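Local coordinates for septation protein imp2 (Schizosaccharomyces pombe, PDB 5C1F) that binds membrane phospholipids through its F-BAR domain, links the cytoskeleton to the membrane, is required for normal septation and takes part in medial ring disassembly, at residues R54-S59 against N84-H89; T68-E73 against S257-E262; S120-V125 against T201-S206; K148-Y153 against K174-I179. All blocks are in the same frame, centred on the assembly; numbering follows the deposited sequence.

In the fold
All four contacts use helix 69-155, the longest but one of the F-BAR chain. Interaction 1 pairs it with helix 18-59 in a buried apolar contact of alanine and methionine. Interactions 3 and 4 both join it to helix 162-252: the first is partly buried, with isoleucine against tryptophan and glutamate, while the second, about 41 Å further on between centres, is a surface contact of valine, threonine and tyrosine. Interaction 2 differs in kind, since a carboxylate of helix 256-267 accepts hydrogen bonds from two backbone N-H groups in the first turn of helix 69-155. Interactions 1, 2 and 3 lie beside the second subunit; 1 and 2 fall on one side of the chain's centre, 3 and 4 on the other.

Interaction 1. Residues R54-S59 against N84-H89; sequences RMAKLS and NMAKSH
M55 and A56 close over A86, whose methyl group sits where two antiparallel helices come near each other, their axes 8.3 Å apart. A86 CB lies 3.5 Å from A56 N and 4.0 Å from A56 CB; alanine suits A86, its small methyl letting the CA atoms of A56 and A86 come within 5.2 Å. With CG anti to the backbone N (chi1 -167°), the M55 chain runs across to the other helix, CB and CG touching A86 CB and SD coming 3.7 Å from A86 N. The same sulfur meets M85 CB at 3.9 Å, the two methionine chains crossing obliquely. A turn at chi3 (-58°) brings M55 CE to 4.3 Å from H89 CD2, an oblique approach to the imidazole, whose nitrogens bond to E48 and D240. Methionine suits this place because its flexible thioether can follow the alanine and reach the ring. M55 O accepts from both S59 N and S59 OG, the hydroxyl at 2.9 Å, on opposite faces of the carbonyl plane. M55 also touches R44, and M85 I233, of the second subunit, while M85 packs on A243 of helix 162-252; these two neighbours cover the side of the pair on which the methionines lie.

Interaction 2. Residues T68-E73 against S257-E262; sequences TGCLKE and SQDVLE
The first turn of helix 69-73 meets helix 257-262 at 112°, and the CA atoms of G69 and D259 come within 5.1 Å. D259 reaches across with its carboxylate facing two successive backbone N-H groups: C70 N gives its hydrogen to OD1 at 2.6 Å (163°), and L71 N gives its own to OD2 at 3.0 Å (149°). Each oxygen uses its syn lone pair, and two bonds to different oxygens hold the carboxylate's rotation. Aspartate suits the place, being short and having two acceptors. G69 leaves room for it: its CA is 3.2 Å from D259 OD1, where a side chain would clash, and its positive phi favours glycine. C70 SG lies 3.3 Å from the same OD1 and is bonded to C254 in a disulfide. A water joins T68 OG1 to D259 O, and R219 of the second subunit meets both T68 OG1 and D259 OD2, the latter in a salt bridge. An alanine at D259 would probably leave the N-H groups of C70 and L71 without these acceptors and R219 of the second subunit without this counter-charge. Two N-H groups at a helix's first turn are thus met by an aspartate of another helix, beside a disulfide and the F-BAR dimer interface.

Interaction 3. Residues S120-V125 against T201-S206; sequences SGIEKV and TNEWRS
I122 and E203 bury the most surface here, followed by W204. I122 extends from helix 120-125 toward E203 and W204 of the facing helix. Its CG1 stands anti to the backbone N (chi1 -166°) and meets W204 CE3 at 4.0 Å, at the edge of the indole and near its plane. The next torsion (chi2 59°) sets the terminal CD1, which lies 4.0 Å from both E203 CB and E203 O, resting on the backbone as well as on the side chain. The ethyl arm of isoleucine suits the position, its CG1 reaching the indole rim and its CD1 the glutamate.

E203 CG lies 3.8 Å from V125 CG2, the two side chains crossing at about a right angle, and the aliphatic part of the glutamate thereby serves as an apolar partner. A bend at chi2 (59°) sets E203 CD, with the carboxylate beyond it. Two helices of the elongated F-BAR bundle are joined here, 69-155 and 162-252, running antiparallel with local axes 10.1 Å apart. Helix 120-125 is kinked at this level, where I122 N and V125 N lack a bond to the preceding turn.

W204 has its indole N-H bonded to F12 O, and its ring meets W13 edge-to-face, while L23 of helix 18-59 also packs on it. I122 touches Y20 of that helix and W200 of helix 162-252.

Interaction 4. Residues K148-Y153 against K174-I179; sequences KKVNYY and KTQNAI
V150 CG2 lies over the methyl of T175, 3.6 Å from T175 CG2, and the two side chains run past one another in opposed senses. A beta-branched valine suits the place, one of its methyls meeting that of the threonine directly. T175 serves two purposes. With CG2 anti to its backbone N and OG1 beside it (chi1 -54°), the methyl faces V150 and also lies 4.1 Å from K149 CB. The hydroxyl bonds to K171 O, and Y153 CE2 approaches OG1 to 3.4 Å, placing the oxygen at the ring edge, near its plane. An alanine at T175 would probably open a gap beside V150 CG2 and Y153, and leave K171 O without this side-chain donor. K149 NZ and K174 NZ are 5.4 Å apart, a like-charge pair that probably favours keeping both lysine ends near solvent. Around the contact, L146 touches T175, while L172 touches V150 and Y153. With axes 9.6 Å apart and 152° between directions, this is the antiparallel pairing of helices 69-155 and 162-252 toward one tip of the F-BAR domain.

Interaction 1. Residues R54-S59 against N84-H89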
loop_
_atom_site.group_PDB
_atom_site.type_symbol
_atom_site.label_atom_id
_atom_site.label_comp_id
_atom_site.label_asym_id
_atom_site.label_seq_id
_atom_site.Cartn_x
_atom_site.Cartn_y
_atom_site.Cartn_z
ATOM N N ARG A 54 -8.158 -2.756 1.279
ATOM C CA ARG A 54 -8.090 -2.884 2.729
ATOM C C ARG A 54 -8.136 -1.514 3.407
ATOM O O ARG A 54 -8.768 -1.353 4.451
ATOM C CB ARG A 54 -6.828 -3.641 3.146
ATOM C CG ARG A 54 -6.801 -5.102 2.711
ATOM C CD ARG A 54 -5.693 -5.869 3.414
ATOM N NE ARG A 54 -5.865 -5.862 4.866
ATOM C CZ ARG A 54 -5.007 -6.402 5.728
ATOM N NH1 ARG A 54 -3.905 -6.996 5.288
ATOM N NH2 ARG A 54 -5.249 -6.347 7.032
ATOM N N MET A 55 -7.475 -0.530 2.805
ATOM C CA MET A 55 -7.443 0.812 3.372
ATOM C C MET A 55 -8.827 1.455 3.327
ATOM O O MET A 55 -9.210 2.189 4.243
ATOM C CB MET A 55 -6.427 1.684 2.636
ATOM C CG MET A 55 -6.105 2.981 3.356
ATOM S SD MET A 55 -4.786 3.898 2.546
ATOM C CE MET A 55 -3.470 2.687 2.576
ATOM N N ALA A 56 -9.576 1.168 2.264
ATOM C CA ALA A 56 -10.948 1.652 2.141
ATOM C C ALA A 56 -11.834 1.026 3.211
ATOM O O ALA A 56 -12.615 1.721 3.861
ATOM C CB ALA A 56 -11.500 1.353 0.752
ATOM N N LYS A 57 -11.708 -0.286 3.385
ATOM C CA LYS A 57 -12.469 -1.004 4.403
ATOM C C LYS A 57 -12.210 -0.417 5.787
ATOM O O LYS A 57 -13.126 -0.265 6.597
ATOM C CB LYS A 57 -12.116 -2.492 4.388
ATOM C CG LYS A 57 -12.928 -3.328 5.366
ATOM C CD LYS A 57 -12.501 -4.790 5.335
ATOM C CE LYS A 57 -13.256 -5.616 6.370
ATOM N NZ LYS A 57 -14.704 -5.745 6.042
ATOM N N LEU A 58 -10.952 -0.077 6.043
ATOM C CA LEU A 58 -10.554 0.520 7.310
ATOM C C LEU A 58 -11.214 1.878 7.517
ATOM O O LEU A 58 -11.557 2.247 8.639
ATOM C CB LEU A 58 -9.031 0.659 7.373
ATOM C CG LEU A 58 -8.456 1.434 8.560
ATOM C CD1 LEU A 58 -8.814 0.757 9.874
ATOM C CD2 LEU A 58 -6.950 1.588 8.422
ATOM N N SER A 59 -11.393 2.613 6.425
ATOM C CA SER A 59 -12.000 3.939 6.473
ATOM C C SER A 59 -13.479 3.879 6.834
ATOM O O SER A 59 -14.053 4.871 7.286
ATOM C CB SER A 59 -11.826 4.650 5.132
ATOM O OG SER A 59 -10.458 4.734 4.786
ATOM N N ASN A 84 -9.352 9.143 1.546
ATOM C CA ASN A 84 -8.816 9.803 0.358
ATOM C C ASN A 84 -7.542 9.121 -0.128
ATOM O O ASN A 84 -7.279 9.043 -1.325
ATOM C CB ASN A 84 -8.545 11.281 0.631
ATOM C CG ASN A 84 -9.806 12.115 0.599
ATOM O OD1 ASN A 84 -10.783 11.756 -0.062
ATOM N ND2 ASN A 84 -9.793 13.238 1.310
ATOM N N MET A 85 -6.754 8.623 0.814
ATOM C CA MET A 85 -5.553 7.889 0.463
ATOM C C MET A 85 -5.919 6.556 -0.190
ATOM O O MET A 85 -5.280 6.135 -1.151
ATOM C CB MET A 85 -4.676 7.680 1.697
ATOM C CG MET A 85 -3.974 8.954 2.155
ATOM S SD MET A 85 -2.839 8.703 3.535
ATOM C CE MET A 85 -3.705 9.552 4.849
ATOM N N ALA A 86 -6.965 5.912 0.320
ATOM C CA ALA A 86 -7.467 4.671 -0.266
ATOM C C ALA A 86 -7.923 4.880 -1.709
ATOM O O ALA A 86 -7.551 4.116 -2.598
ATOM C CB ALA A 86 -8.612 4.110 0.572
ATOM N N LYS A 87 -8.733 5.914 -1.930
ATOM C CA LYS A 87 -9.234 6.252 -3.262
ATOM C C LYS A 87 -8.097 6.470 -4.250
ATOM O O LYS A 87 -8.164 6.034 -5.401
ATOM C CB LYS A 87 -10.101 7.512 -3.215
ATOM C CG LYS A 87 -11.297 7.438 -2.294
ATOM C CD LYS A 87 -11.944 8.811 -2.153
ATOM C CE LYS A 87 -13.014 8.824 -1.075
ATOM N NZ LYS A 87 -13.597 10.182 -0.893
ATOM N N SER A 88 -7.064 7.171 -3.793
ATOM C CA SER A 88 -5.900 7.447 -4.618
ATOM C C SER A 88 -5.191 6.147 -4.978
ATOM O O SER A 88 -4.922 5.882 -6.148
ATOM C CB SER A 88 -4.944 8.401 -3.897
ATOM O OG SER A 88 -3.729 8.559 -4.614
ATOM N N HIS A 89 -4.902 5.333 -3.966
ATOM C CA HIS A 89 -4.230 4.059 -4.192
ATOM C C HIS A 89 -5.041 3.137 -5.108
ATOM O O HIS A 89 -4.464 2.379 -5.884
ATOM C CB HIS A 89 -3.933 3.369 -2.857
ATOM C CG HIS A 89 -2.741 3.929 -2.146
ATOM N ND1 HIS A 89 -1.446 3.616 -2.506
ATOM C CD2 HIS A 89 -2.642 4.785 -1.102
ATOM C CE1 HIS A 89 -0.605 4.253 -1.713
ATOM N NE2 HIS A 89 -1.304 4.972 -0.854
#

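Interaction 2. Residues T68-E73 against S257-E262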
loop_
_atom_site.group_PDB
_atom_site.type_symbol
_atom_site.label_atom_id
_atom_site.label_comp_id
_atom_site.label_asym_id
_atom_site.label_seq_id
_atom_site.Cartn_x
_atom_site.Cartn_y
_atom_site.Cartn_z
ATOM N N THR A 68 -15.624 14.331 21.803
ATOM C CA THR A 68 -16.297 15.622 21.652
ATOM C C THR A 68 -15.368 16.672 21.045
ATOM O O THR A 68 -14.170 16.436 20.894
ATOM C CB THR A 68 -16.821 16.161 23.010
ATOM O OG1 THR A 68 -15.713 16.523 23.845
ATOM C CG2 THR A 68 -17.673 15.118 23.726
ATOM N N GLY A 69 -15.931 17.827 20.699
ATOM C CA GLY A 69 -15.150 18.984 20.296
ATOM C C GLY A 69 -14.383 18.838 19.000
ATOM O O GLY A 69 -14.770 18.077 18.114
ATOM N N CYS A 70 -13.282 19.572 18.886
ATOM C CA CYS A 70 -12.483 19.532 17.671
ATOM C C CYS A 70 -11.668 18.242 17.596
ATOM O O CYS A 70 -11.241 17.832 16.517
ATOM C CB CYS A 70 -11.569 20.763 17.579
ATOM S SG CYS A 70 -10.250 20.876 18.821
ATOM N N LEU A 71 -11.460 17.596 18.740
ATOM C CA LEU A 71 -10.738 16.328 18.767
ATOM C C LEU A 71 -11.536 15.245 18.038
ATOM O O LEU A 71 -10.967 14.436 17.304
ATOM C CB LEU A 71 -10.438 15.900 20.207
ATOM C CG LEU A 71 -9.612 14.622 20.401
ATOM C CD1 LEU A 71 -8.297 14.687 19.634
ATOM C CD2 LEU A 71 -9.352 14.369 21.880
ATOM N N LYS A 72 -12.853 15.240 18.236
ATOM C CA LYS A 72 -13.729 14.334 17.499
ATOM C C LYS A 72 -13.673 14.643 16.005
ATOM O O LYS A 72 -13.660 13.735 15.173
ATOM C CB LYS A 72 -15.170 14.432 18.005
ATOM C CG LYS A 72 -16.124 13.447 17.334
ATOM C CD LYS A 72 -17.568 13.677 17.765
ATOM C CE LYS A 72 -18.520 12.702 17.073
ATOM N NZ LYS A 72 -19.934 12.861 17.533
ATOM N N GLU A 73 -13.632 15.928 15.671
ATOM C CA GLU A 73 -13.545 16.353 14.278
ATOM C C GLU A 73 -12.248 15.874 13.642
ATOM O O GLU A 73 -12.235 15.433 12.494
ATOM C CB GLU A 73 -13.655 17.875 14.166
ATOM C CG GLU A 73 -15.042 18.411 14.489
ATOM C CD GLU A 73 -15.132 19.925 14.394
ATOM O OE1 GLU A 73 -14.075 20.584 14.273
ATOM O OE2 GLU A 73 -16.263 20.457 14.440
ATOM N N SER A 257 -7.700 23.591 25.016
ATOM C CA SER A 257 -8.378 24.427 26.005
ATOM C C SER A 257 -9.806 24.771 25.575
ATOM O O SER A 257 -10.712 24.821 26.407
ATOM C CB SER A 257 -7.582 25.709 26.265
ATOM O OG SER A 257 -7.368 26.436 25.069
ATOM N N GLN A 258 -10.011 24.997 24.280
ATOM C CA GLN A 258 -11.353 25.278 23.776
ATOM C C GLN A 258 -12.232 24.031 23.886
ATOM O O GLN A 258 -13.410 24.122 24.229
ATOM C CB GLN A 258 -11.303 25.780 22.328
ATOM C CG GLN A 258 -12.667 26.132 21.725
ATOM C CD GLN A 258 -13.363 27.282 22.445
ATOM O OE1 GLN A 258 -12.714 28.145 23.038
ATOM N NE2 GLN A 258 -14.691 27.295 22.393
ATOM N N ASP A 259 -11.648 22.871 23.605
ATOM C CA ASP A 259 -12.349 21.597 23.730
ATOM C C ASP A 259 -12.777 21.316 25.171
ATOM O O ASP A 259 -13.874 20.809 25.413
ATOM C CB ASP A 259 -11.467 20.454 23.223
ATOM C CG ASP A 259 -11.852 19.992 21.832
ATOM O OD1 ASP A 259 -12.588 20.727 21.136
ATOM O OD2 ASP A 259 -11.412 18.888 21.433
ATOM N N VAL A 260 -11.907 21.638 26.124
ATOM C CA VAL A 260 -12.209 21.389 27.530
ATOM C C VAL A 260 -13.336 22.312 27.995
ATOM O O VAL A 260 -14.234 21.894 28.725
ATOM C CB VAL A 260 -10.965 21.575 28.422
ATOM C CG1 VAL A 260 -11.338 21.497 29.898
ATOM C CG2 VAL A 260 -9.914 20.525 28.087
ATOM N N LEU A 261 -13.286 23.564 27.550
ATOM C CA LEU A 261 -14.351 24.527 27.799
ATOM C C LEU A 261 -15.695 24.009 27.286
ATOM O O LEU A 261 -16.684 23.994 28.018
ATOM C CB LEU A 261 -14.008 25.870 27.141
ATOM C CG LEU A 261 -14.851 27.114 27.438
ATOM C CD1 LEU A 261 -13.989 28.361 27.315
ATOM C CD2 LEU A 261 -16.056 27.218 26.509
ATOM N N GLU A 262 -15.727 23.583 26.028
ATOM C CA GLU A 262 -16.959 23.077 25.432
ATOM C C GLU A 262 -17.408 21.772 26.083
ATOM O O GLU A 262 -18.606 21.490 26.178
ATOM C CB GLU A 262 -16.780 22.875 23.930
ATOM C CG GLU A 262 -16.499 24.152 23.164
ATOM C CD GLU A 262 -16.400 23.913 21.673
ATOM O OE1 GLU A 262 -16.560 22.748 21.250
ATOM O OE2 GLU A 262 -16.164 24.886 20.926
HETATM O O HOH W 1 -15.262 18.942 23.580
#

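Interaction 3. Residues S120-V125 against T201-S206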
loop_
_atom_site.group_PDB
_atom_site.type_symbol
_atom_site.label_atom_id
_atom_site.label_comp_id
_atom_site.label_asym_id
_atom_site.label_seq_id
_atom_site.Cartn_x
_atom_site.Cartn_y
_atom_site.Cartn_z
ATOM N N SER A 120 6.550 -13.746 -42.938
ATOM C CA SER A 120 5.923 -14.145 -44.194
ATOM C C SER A 120 6.697 -13.620 -45.398
ATOM O O SER A 120 7.085 -14.386 -46.282
ATOM C CB SER A 120 4.476 -13.649 -44.253
ATOM O OG SER A 120 4.424 -12.233 -44.316
ATOM N N GLY A 121 6.935 -12.313 -45.415
ATOM C CA GLY A 121 7.569 -11.661 -46.546
ATOM C C GLY A 121 9.061 -11.898 -46.698
ATOM O O GLY A 121 9.700 -11.280 -47.548
ATOM N N ILE A 122 9.626 -12.783 -45.885
ATOM C CA ILE A 122 11.047 -13.078 -46.004
ATOM C C ILE A 122 11.307 -14.580 -46.122
ATOM O O ILE A 122 12.282 -14.989 -46.751
ATOM C CB ILE A 122 11.853 -12.501 -44.811
ATOM C CG1 ILE A 122 13.354 -12.515 -45.118
ATOM C CG2 ILE A 122 11.547 -13.246 -43.518
ATOM C CD1 ILE A 122 13.730 -11.727 -46.356
ATOM N N GLU A 123 10.432 -15.403 -45.544
ATOM C CA GLU A 123 10.624 -16.850 -45.607
ATOM C C GLU A 123 10.346 -17.373 -47.017
ATOM O O GLU A 123 10.930 -18.370 -47.436
ATOM C CB GLU A 123 9.740 -17.572 -44.585
ATOM C CG GLU A 123 8.261 -17.622 -44.930
ATOM C CD GLU A 123 7.465 -18.475 -43.959
ATOM O OE1 GLU A 123 8.074 -19.055 -43.034
ATOM O OE2 GLU A 123 6.231 -18.565 -44.124
ATOM N N LYS A 124 9.464 -16.695 -47.746
ATOM C CA LYS A 124 9.184 -17.060 -49.129
ATOM C C LYS A 124 10.425 -16.826 -49.981
ATOM O O LYS A 124 10.806 -17.672 -50.795
ATOM C CB LYS A 124 8.004 -16.260 -49.687
ATOM C CG LYS A 124 6.741 -16.308 -48.841
ATOM C CD LYS A 124 5.565 -15.691 -49.587
ATOM C CE LYS A 124 4.348 -15.527 -48.688
ATOM N NZ LYS A 124 4.545 -14.458 -47.667
ATOM N N VAL A 125 11.052 -15.669 -49.783
ATOM C CA VAL A 125 12.267 -15.318 -50.504
ATOM C C VAL A 125 13.389 -16.292 -50.163
ATOM O O VAL A 125 14.121 -16.748 -51.041
ATOM C CB VAL A 125 12.716 -13.882 -50.180
ATOM C CG1 VAL A 125 14.028 -13.557 -50.876
ATOM C CG2 VAL A 125 11.634 -12.889 -50.580
ATOM N N THR A 201 19.503 -10.596 -51.180
ATOM C CA THR A 201 20.340 -9.557 -50.591
ATOM C C THR A 201 19.543 -8.283 -50.322
ATOM O O THR A 201 19.666 -7.677 -49.256
ATOM C CB THR A 201 21.544 -9.227 -51.501
ATOM O OG1 THR A 201 22.429 -10.353 -51.553
ATOM C CG2 THR A 201 22.305 -8.019 -50.978
ATOM N N ASN A 202 18.716 -7.891 -51.285
ATOM C CA ASN A 202 17.893 -6.695 -51.139
ATOM C C ASN A 202 16.788 -6.859 -50.105
ATOM O O ASN A 202 16.494 -5.938 -49.345
ATOM C CB ASN A 202 17.278 -6.306 -52.484
ATOM C CG ASN A 202 18.167 -5.375 -53.282
ATOM O OD1 ASN A 202 18.845 -4.515 -52.720
ATOM N ND2 ASN A 202 18.169 -5.542 -54.601
ATOM N N GLU A 203 16.176 -8.039 -50.080
ATOM C CA GLU A 203 15.036 -8.289 -49.210
ATOM C C GLU A 203 15.467 -8.431 -47.754
ATOM O O GLU A 203 14.797 -7.934 -46.850
ATOM C CB GLU A 203 14.285 -9.540 -49.664
ATOM C CG GLU A 203 12.777 -9.402 -49.596
ATOM C CD GLU A 203 12.262 -8.255 -50.445
ATOM O OE1 GLU A 203 12.644 -8.171 -51.632
ATOM O OE2 GLU A 203 11.484 -7.429 -49.920
ATOM N N TRP A 204 16.588 -9.109 -47.532
ATOM C CA TRP A 204 17.101 -9.286 -46.181
ATOM C C TRP A 204 17.599 -7.961 -45.628
ATOM O O TRP A 204 17.501 -7.708 -44.427
ATOM C CB TRP A 204 18.217 -10.330 -46.145
ATOM C CG TRP A 204 18.779 -10.545 -44.771
ATOM C CD1 TRP A 204 20.070 -10.357 -44.375
ATOM C CD2 TRP A 204 18.061 -10.974 -43.606
ATOM N NE1 TRP A 204 20.204 -10.652 -43.040
ATOM C CE2 TRP A 204 18.984 -11.036 -42.545
ATOM C CE3 TRP A 204 16.729 -11.320 -43.360
ATOM C CZ2 TRP A 204 18.619 -11.421 -41.257
ATOM C CZ3 TRP A 204 16.368 -11.706 -42.081
ATOM C CH2 TRP A 204 17.308 -11.751 -41.046
ATOM N N ARG A 205 18.135 -7.115 -46.503
ATOM C CA ARG A 205 18.509 -5.760 -46.114
ATOM C C ARG A 205 17.288 -5.002 -45.611
ATOM O O ARG A 205 17.325 -4.379 -44.553
ATOM C CB ARG A 205 19.144 -5.006 -47.285
ATOM C CG ARG A 205 18.902 -3.503 -47.232
ATOM C CD ARG A 205 19.557 -2.778 -48.392
ATOM N NE ARG A 205 19.068 -1.409 -48.528
ATOM C CZ ARG A 205 19.386 -0.411 -47.710
ATOM N NH1 ARG A 205 20.193 -0.621 -46.678
ATOM N NH2 ARG A 205 18.891 0.800 -47.918
ATOM N N SER A 206 16.206 -5.066 -46.382
ATOM C CA SER A 206 14.959 -4.403 -46.027
ATOM C C SER A 206 14.413 -4.955 -44.716
ATOM O O SER A 206 13.935 -4.205 -43.864
ATOM C CB SER A 206 13.931 -4.573 -47.149
ATOM O OG SER A 206 12.676 -4.033 -46.779
#

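Interaction 4. Residues K148-Y153 against K174-I179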
loop_
_atom_site.group_PDB
_atom_site.type_symbol
_atom_site.label_atom_id
_atom_site.label_comp_id
_atom_site.label_asym_id
_atom_site.label_seq_id
_atom_site.Cartn_x
_atom_site.Cartn_y
_atom_site.Cartn_z
ATOM N N LYS A 148 32.216 -36.816 -66.829
ATOM C CA LYS A 148 33.024 -37.856 -66.216
ATOM C C LYS A 148 32.881 -39.181 -66.963
ATOM O O LYS A 148 33.826 -39.967 -67.038
ATOM C CB LYS A 148 32.636 -38.023 -64.747
ATOM C CG LYS A 148 33.801 -38.362 -63.835
ATOM C CD LYS A 148 33.360 -38.454 -62.383
ATOM C CE LYS A 148 34.517 -38.866 -61.488
ATOM N NZ LYS A 148 34.062 -39.164 -60.103
ATOM N N LYS A 149 31.699 -39.429 -67.516
ATOM C CA LYS A 149 31.472 -40.640 -68.296
ATOM C C LYS A 149 32.165 -40.560 -69.649
ATOM O O LYS A 149 32.704 -41.552 -70.136
ATOM C CB LYS A 149 29.977 -40.893 -68.484
ATOM C CG LYS A 149 29.311 -41.563 -67.297
ATOM C CD LYS A 149 27.809 -41.642 -67.486
ATOM C CE LYS A 149 27.453 -42.320 -68.794
ATOM N NZ LYS A 149 25.984 -42.313 -69.024
ATOM N N VAL A 150 32.138 -39.376 -70.254
ATOM C CA VAL A 150 32.848 -39.143 -71.506
ATOM C C VAL A 150 34.327 -39.460 -71.324
ATOM O O VAL A 150 34.923 -40.175 -72.129
ATOM C CB VAL A 150 32.690 -37.690 -71.992
ATOM C CG1 VAL A 150 33.647 -37.408 -73.136
ATOM C CG2 VAL A 150 31.253 -37.419 -72.410
ATOM N N ASN A 151 34.903 -38.930 -70.248
ATOM C CA ASN A 151 36.288 -39.204 -69.884
ATOM C C ASN A 151 36.561 -40.706 -69.840
ATOM O O ASN A 151 37.558 -41.185 -70.383
ATOM C CB ASN A 151 36.609 -38.560 -68.529
ATOM C CG ASN A 151 38.049 -38.779 -68.098
ATOM O OD1 ASN A 151 38.385 -39.810 -67.511
ATOM N ND2 ASN A 151 38.904 -37.802 -68.378
ATOM N N TYR A 152 35.650 -41.439 -69.207
ATOM C CA TYR A 152 35.755 -42.888 -69.090
ATOM C C TYR A 152 35.630 -43.609 -70.436
ATOM O O TYR A 152 36.447 -44.470 -70.757
ATOM C CB TYR A 152 34.693 -43.413 -68.123
ATOM C CG TYR A 152 34.463 -44.902 -68.232
ATOM C CD1 TYR A 152 35.406 -45.806 -67.761
ATOM C CD2 TYR A 152 33.306 -45.404 -68.809
ATOM C CE1 TYR A 152 35.204 -47.164 -67.863
ATOM C CE2 TYR A 152 33.093 -46.759 -68.915
ATOM C CZ TYR A 152 34.045 -47.638 -68.440
ATOM O OH TYR A 152 33.834 -48.995 -68.544
ATOM N N TYR A 153 34.607 -43.261 -71.214
ATOM C CA TYR A 153 34.360 -43.918 -72.498
ATOM C C TYR A 153 35.508 -43.717 -73.477
ATOM O O TYR A 153 35.776 -44.578 -74.316
ATOM C CB TYR A 153 33.061 -43.409 -73.124
ATOM C CG TYR A 153 31.813 -43.884 -72.424
ATOM C CD1 TYR A 153 31.704 -45.189 -71.961
ATOM C CD2 TYR A 153 30.743 -43.026 -72.220
ATOM C CE1 TYR A 153 30.559 -45.626 -71.318
ATOM C CE2 TYR A 153 29.598 -43.450 -71.579
ATOM C CZ TYR A 153 29.509 -44.749 -71.129
ATOM O OH TYR A 153 28.365 -45.167 -70.490
ATOM N N LYS A 174 26.370 -40.954 -77.477
ATOM C CA LYS A 174 25.105 -40.598 -76.848
ATOM C C LYS A 174 25.334 -39.647 -75.675
ATOM O O LYS A 174 24.539 -38.737 -75.439
ATOM C CB LYS A 174 24.364 -41.849 -76.370
ATOM C CG LYS A 174 22.878 -41.628 -76.146
ATOM C CD LYS A 174 22.310 -42.582 -75.110
ATOM C CE LYS A 174 22.776 -42.211 -73.710
ATOM N NZ LYS A 174 22.097 -43.024 -72.663
ATOM N N THR A 175 26.427 -39.863 -74.951
ATOM C CA THR A 175 26.746 -39.063 -73.772
ATOM C C THR A 175 27.213 -37.662 -74.164
ATOM O O THR A 175 26.938 -36.688 -73.463
ATOM C CB THR A 175 27.830 -39.747 -72.905
ATOM O OG1 THR A 175 27.411 -41.077 -72.582
ATOM C CG2 THR A 175 28.061 -38.975 -71.615
ATOM N N GLN A 176 27.924 -37.569 -75.284
ATOM C CA GLN A 176 28.407 -36.286 -75.783
ATOM C C GLN A 176 27.258 -35.386 -76.237
ATOM O O GLN A 176 27.298 -34.170 -76.037
ATOM C CB GLN A 176 29.398 -36.496 -76.932
ATOM C CG GLN A 176 30.775 -36.967 -76.484
ATOM C CD GLN A 176 31.691 -37.307 -77.644
ATOM O OE1 GLN A 176 31.236 -37.719 -78.711
ATOM N NE2 GLN A 176 32.993 -37.135 -77.438
ATOM N N ASN A 177 26.234 -35.984 -76.841
ATOM C CA ASN A 177 25.077 -35.226 -77.307
ATOM C C ASN A 177 24.208 -34.761 -76.143
ATOM O O ASN A 177 23.398 -33.844 -76.286
ATOM C CB ASN A 177 24.246 -36.056 -78.289
ATOM C CG ASN A 177 25.007 -36.390 -79.557
ATOM O OD1 ASN A 177 25.978 -35.716 -79.905
ATOM N ND2 ASN A 177 24.573 -37.434 -80.256
ATOM N N ALA A 178 24.386 -35.399 -74.990
ATOM C CA ALA A 178 23.649 -35.037 -73.787
ATOM C C ALA A 178 24.296 -33.849 -73.087
ATOM O O ALA A 178 23.652 -33.162 -72.293
ATOM C CB ALA A 178 23.562 -36.225 -72.839
ATOM N N ILE A 179 25.570 -33.616 -73.388
ATOM C CA ILE A 179 26.334 -32.536 -72.766
ATOM C C ILE A 179 25.728 -31.165 -73.061
ATOM O O ILE A 179 25.593 -30.332 -72.166
ATOM C CB ILE A 179 27.803 -32.543 -73.240
ATOM C CG1 ILE A 179 28.512 -33.813 -72.770
ATOM C CG2 ILE A 179 28.541 -31.316 -72.731
ATOM C CD1 ILE A 179 28.692 -33.889 -71.275
#